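Local coordinates for Serine/threonine-protein kinase Tel1 (Chaetomium thermophilum, PDB 6SKY) that is an ATM-subfamily serine/threonine protein kinase that uses ATP and probably activates checkpoint signalling in response to DNA damage, at residues N2553-Q2561 with S2571-F2579. Sequence-based numbering, arbitrary orientation.
Sequences NPIPPPTLQ and SHVPMIHKF
The peptide plane joining Ile2555 to Pro2556 carries Met2575 SD over one face, the sulfur standing 3.5 Å from Ile2555 C and nearly straight above it. The bend at the second torsion of Met2575 (chi2 -75°) turns the sulfur back over this peptide, alongside the Pro2556 ring. At the oxygen end, Ile2555 O accepts the N-H of Ile2576: N to O is 2.7 Å, the angle at hydrogen 158°, and the donor is tilted 24° out of the carbonyl plane, on the sulfur's side. Ile2576 CG1 lies beyond that oxygen edge, 3.5 Å from Ile2555 O and displaced to the side opposite the sulfur. This is the one hydrogen bond between the segments; Pro2554, Pro2556, Pro2557 and Pro2558 have no N-H to give. CA-H...O contacts accompany it, Met2575 CA to Ile2555 O and Pro2556 CA to Pro2574 O, each at 3.3 Å; Pro2557 CD also lies beside Pro2574 O.

Ile2576 CG1 comes within 3.9 Å of Pro2557 CG, the two side chains sliding past each other in opposite directions, while Ile2576 CD1 reaches the Pro2558 ring. A type I turn, closed by Leu2560 N to Pro2557 O at 3.0 Å, brings Leu2560 back toward 2571-2579. The Leu2560 side chain crosses that of Pro2574 at about a right angle, with Leu2560 CD2 3.8 Å from Pro2574 CG.

The contact packs the loop after helix 2541-2552 against the start of strand 2576-2585 in the kinase domain's antiparallel sheet. Backbone bonds from Met2575 to Thr2600 and, in a classic bulge, from His2577 and Lys2578 to Ile2598 tie segment 2571-2579 to strand 2593-2599 and just beyond it. Ile2555 touches helix 2507-2522; Tyr2462 of helix 2461-2472 meets Pro2556 and Met2575, and Tyr2605 of strand 2604-2611 meets Pro2557 and Pro2574.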
loop_
_atom_site.group_PDB
_atom_site.type_symbol
_atom_site.label_atom_id
_atom_site.label_comp_id
_atom_site.label_asym_id
_atom_site.label_seq_id
_atom_site.Cartn_x
_atom_site.Cartn_y
_atom_site.Cartn_z
ATOM N N ASN A 2553 15.870 -30.501 -53.274
ATOM C CA ASN A 2553 14.688 -30.180 -52.470
ATOM C C ASN A 2553 14.877 -28.858 -51.743
ATOM O O ASN A 2553 15.633 -28.804 -50.756
ATOM C CB ASN A 2553 14.412 -31.287 -51.458
ATOM C CG ASN A 2553 14.097 -32.603 -52.107
ATOM O OD1 ASN A 2553 14.778 -33.595 -51.876
ATOM N ND2 ASN A 2553 13.050 -32.627 -52.916
ATOM N N PRO A 2554 14.214 -27.785 -52.152
ATOM C CA PRO A 2554 14.392 -26.505 -51.457
ATOM C C PRO A 2554 13.429 -26.303 -50.297
ATOM O O PRO A 2554 12.213 -26.415 -50.460
ATOM C CB PRO A 2554 14.153 -25.477 -52.568
ATOM C CG PRO A 2554 13.330 -26.199 -53.608
ATOM C CD PRO A 2554 13.279 -27.665 -53.278
ATOM N N ILE A 2555 13.972 -25.994 -49.124
ATOM C CA ILE A 2555 13.194 -25.736 -47.913
ATOM C C ILE A 2555 13.808 -24.552 -47.192
ATOM O O ILE A 2555 14.959 -24.180 -47.454
ATOM C CB ILE A 2555 13.175 -26.952 -46.974
ATOM C CG1 ILE A 2555 14.597 -27.282 -46.543
ATOM C CG2 ILE A 2555 12.534 -28.130 -47.636
ATOM C CD1 ILE A 2555 14.664 -28.095 -45.317
ATOM N N PRO A 2556 13.071 -23.937 -46.275
ATOM C CA PRO A 2556 13.685 -22.963 -45.394
ATOM C C PRO A 2556 14.668 -23.652 -44.472
ATOM O O PRO A 2556 14.553 -24.862 -44.239
ATOM C CB PRO A 2556 12.496 -22.387 -44.618
ATOM C CG PRO A 2556 11.480 -23.413 -44.697
ATOM C CD PRO A 2556 11.624 -24.027 -46.035
ATOM N N PRO A 2557 15.661 -22.941 -43.958
ATOM C CA PRO A 2557 16.592 -23.554 -43.023
ATOM C C PRO A 2557 15.846 -24.084 -41.815
ATOM O O PRO A 2557 15.024 -23.372 -41.222
ATOM C CB PRO A 2557 17.522 -22.398 -42.645
ATOM C CG PRO A 2557 17.377 -21.442 -43.753
ATOM C CD PRO A 2557 15.977 -21.529 -44.195
ATOM N N PRO A 2558 16.076 -25.336 -41.435
ATOM C CA PRO A 2558 15.244 -25.939 -40.390
ATOM C C PRO A 2558 15.389 -25.269 -39.045
ATOM O O PRO A 2558 14.507 -25.429 -38.197
ATOM C CB PRO A 2558 15.732 -27.388 -40.348
ATOM C CG PRO A 2558 16.492 -27.577 -41.594
ATOM C CD PRO A 2558 17.096 -26.269 -41.918
ATOM N N THR A 2559 16.458 -24.512 -38.826
ATOM C CA THR A 2559 16.711 -23.837 -37.565
ATOM C C THR A 2559 16.350 -22.365 -37.609
ATOM O O THR A 2559 16.712 -21.622 -36.698
ATOM C CB THR A 2559 18.172 -23.993 -37.180
ATOM O OG1 THR A 2559 18.988 -23.379 -38.181
ATOM C CG2 THR A 2559 18.527 -25.444 -37.083
ATOM N N LEU A 2560 15.655 -21.924 -38.645
ATOM C CA LEU A 2560 15.187 -20.552 -38.735
ATOM C C LEU A 2560 13.844 -20.429 -38.036
ATOM O O LEU A 2560 12.950 -21.250 -38.253
ATOM C CB LEU A 2560 15.061 -20.127 -40.196
ATOM C CG LEU A 2560 14.328 -18.822 -40.462
ATOM C CD1 LEU A 2560 15.191 -17.657 -40.064
ATOM C CD2 LEU A 2560 13.935 -18.730 -41.909
ATOM N N GLN A 2561 13.701 -19.403 -37.206
ATOM C CA GLN A 2561 12.458 -19.162 -36.486
ATOM C C GLN A 2561 11.493 -18.423 -37.399
ATOM O O GLN A 2561 11.730 -17.269 -37.762
ATOM C CB GLN A 2561 12.727 -18.368 -35.216
ATOM C CG GLN A 2561 13.940 -18.849 -34.451
ATOM C CD GLN A 2561 14.009 -18.285 -33.053
ATOM O OE1 GLN A 2561 15.019 -17.720 -32.651
ATOM N NE2 GLN A 2561 12.934 -18.446 -32.300
ATOM N N SER A 2571 5.434 -17.599 -48.531
ATOM C CA SER A 2571 6.303 -17.474 -49.691
ATOM C C SER A 2571 7.477 -16.545 -49.436
ATOM O O SER A 2571 8.524 -16.694 -50.072
ATOM C CB SER A 2571 5.505 -16.973 -50.893
ATOM O OG SER A 2571 4.870 -15.744 -50.594
ATOM N N HIS A 2572 7.335 -15.604 -48.512
ATOM C CA HIS A 2572 8.395 -14.666 -48.183
ATOM C C HIS A 2572 9.475 -15.271 -47.301
ATOM O O HIS A 2572 10.283 -14.525 -46.744
ATOM C CB HIS A 2572 7.809 -13.437 -47.490
ATOM C CG HIS A 2572 7.189 -13.737 -46.162
ATOM N ND1 HIS A 2572 7.905 -13.720 -44.987
ATOM C CD2 HIS A 2572 5.921 -14.071 -45.827
ATOM C CE1 HIS A 2572 7.105 -14.027 -43.982
ATOM N NE2 HIS A 2572 5.895 -14.246 -44.464
ATOM N N VAL A 2573 9.504 -16.591 -47.154
ATOM C CA VAL A 2573 10.446 -17.254 -46.259
ATOM C C VAL A 2573 11.684 -17.655 -47.048
ATOM O O VAL A 2573 11.564 -18.252 -48.125
ATOM C CB VAL A 2573 9.801 -18.474 -45.588
ATOM C CG1 VAL A 2573 10.481 -18.772 -44.270
ATOM C CG2 VAL A 2573 8.325 -18.239 -45.382
ATOM N N PRO A 2574 12.884 -17.360 -46.557
ATOM C CA PRO A 2574 14.095 -17.712 -47.307
ATOM C C PRO A 2574 14.295 -19.216 -47.369
ATOM O O PRO A 2574 14.266 -19.897 -46.346
ATOM C CB PRO A 2574 15.210 -17.034 -46.507
ATOM C CG PRO A 2574 14.657 -16.897 -45.148
ATOM C CD PRO A 2574 13.201 -16.631 -45.323
ATOM N N MET A 2575 14.506 -19.727 -48.571
ATOM C CA MET A 2575 14.853 -21.127 -48.745
ATOM C C MET A 2575 16.362 -21.295 -48.671
ATOM O O MET A 2575 17.120 -20.334 -48.778
ATOM C CB MET A 2575 14.331 -21.654 -50.076
ATOM C CG MET A 2575 12.849 -21.458 -50.266
ATOM S SD MET A 2575 11.848 -22.599 -49.309
ATOM C CE MET A 2575 10.357 -21.637 -49.100
ATOM N N ILE A 2576 16.796 -22.533 -48.466
ATOM C CA ILE A 2576 18.224 -22.811 -48.499
ATOM C C ILE A 2576 18.694 -22.736 -49.942
ATOM O O ILE A 2576 18.214 -23.478 -50.805
ATOM C CB ILE A 2576 18.541 -24.178 -47.888
ATOM C CG1 ILE A 2576 18.328 -24.156 -46.385
ATOM C CG2 ILE A 2576 19.967 -24.561 -48.185
ATOM C CD1 ILE A 2576 18.697 -25.444 -45.717
ATOM N N HIS A 2577 19.626 -21.828 -50.214
ATOM C CA HIS A 2577 20.179 -21.712 -51.557
ATOM C C HIS A 2577 21.282 -22.734 -51.773
ATOM O O HIS A 2577 21.208 -23.562 -52.684
ATOM C CB HIS A 2577 20.698 -20.293 -51.785
ATOM C CG HIS A 2577 21.305 -20.080 -53.133
ATOM N ND1 HIS A 2577 22.649 -20.245 -53.377
ATOM C CD2 HIS A 2577 20.750 -19.707 -54.309
ATOM C CE1 HIS A 2577 22.898 -19.988 -54.648
ATOM N NE2 HIS A 2577 21.762 -19.659 -55.236
ATOM N N LYS A 2578 22.306 -22.705 -50.929
ATOM C CA LYS A 2578 23.392 -23.665 -51.039
ATOM C C LYS A 2578 24.004 -23.867 -49.664
ATOM O O LYS A 2578 23.571 -23.270 -48.681
ATOM C CB LYS A 2578 24.443 -23.198 -52.046
ATOM C CG LYS A 2578 25.161 -21.940 -51.632
ATOM C CD LYS A 2578 26.212 -21.546 -52.642
ATOM C CE LYS A 2578 26.919 -20.272 -52.214
ATOM N NZ LYS A 2578 27.880 -19.781 -53.237
ATOM N N PHE A 2579 25.015 -24.718 -49.596
ATOM C CA PHE A 2579 25.760 -24.942 -48.371
ATOM C C PHE A 2579 27.195 -24.489 -48.565
ATOM O O PHE A 2579 27.776 -24.689 -49.633
ATOM C CB PHE A 2579 25.738 -26.412 -47.968
ATOM C CG PHE A 2579 24.571 -26.781 -47.122
ATOM C CD1 PHE A 2579 24.721 -26.982 -45.770
ATOM C CD2 PHE A 2579 23.317 -26.908 -47.673
ATOM C CE1 PHE A 2579 23.645 -27.312 -44.995
ATOM C CE2 PHE A 2579 22.244 -27.231 -46.897
ATOM C CZ PHE A 2579 22.405 -27.438 -45.562
#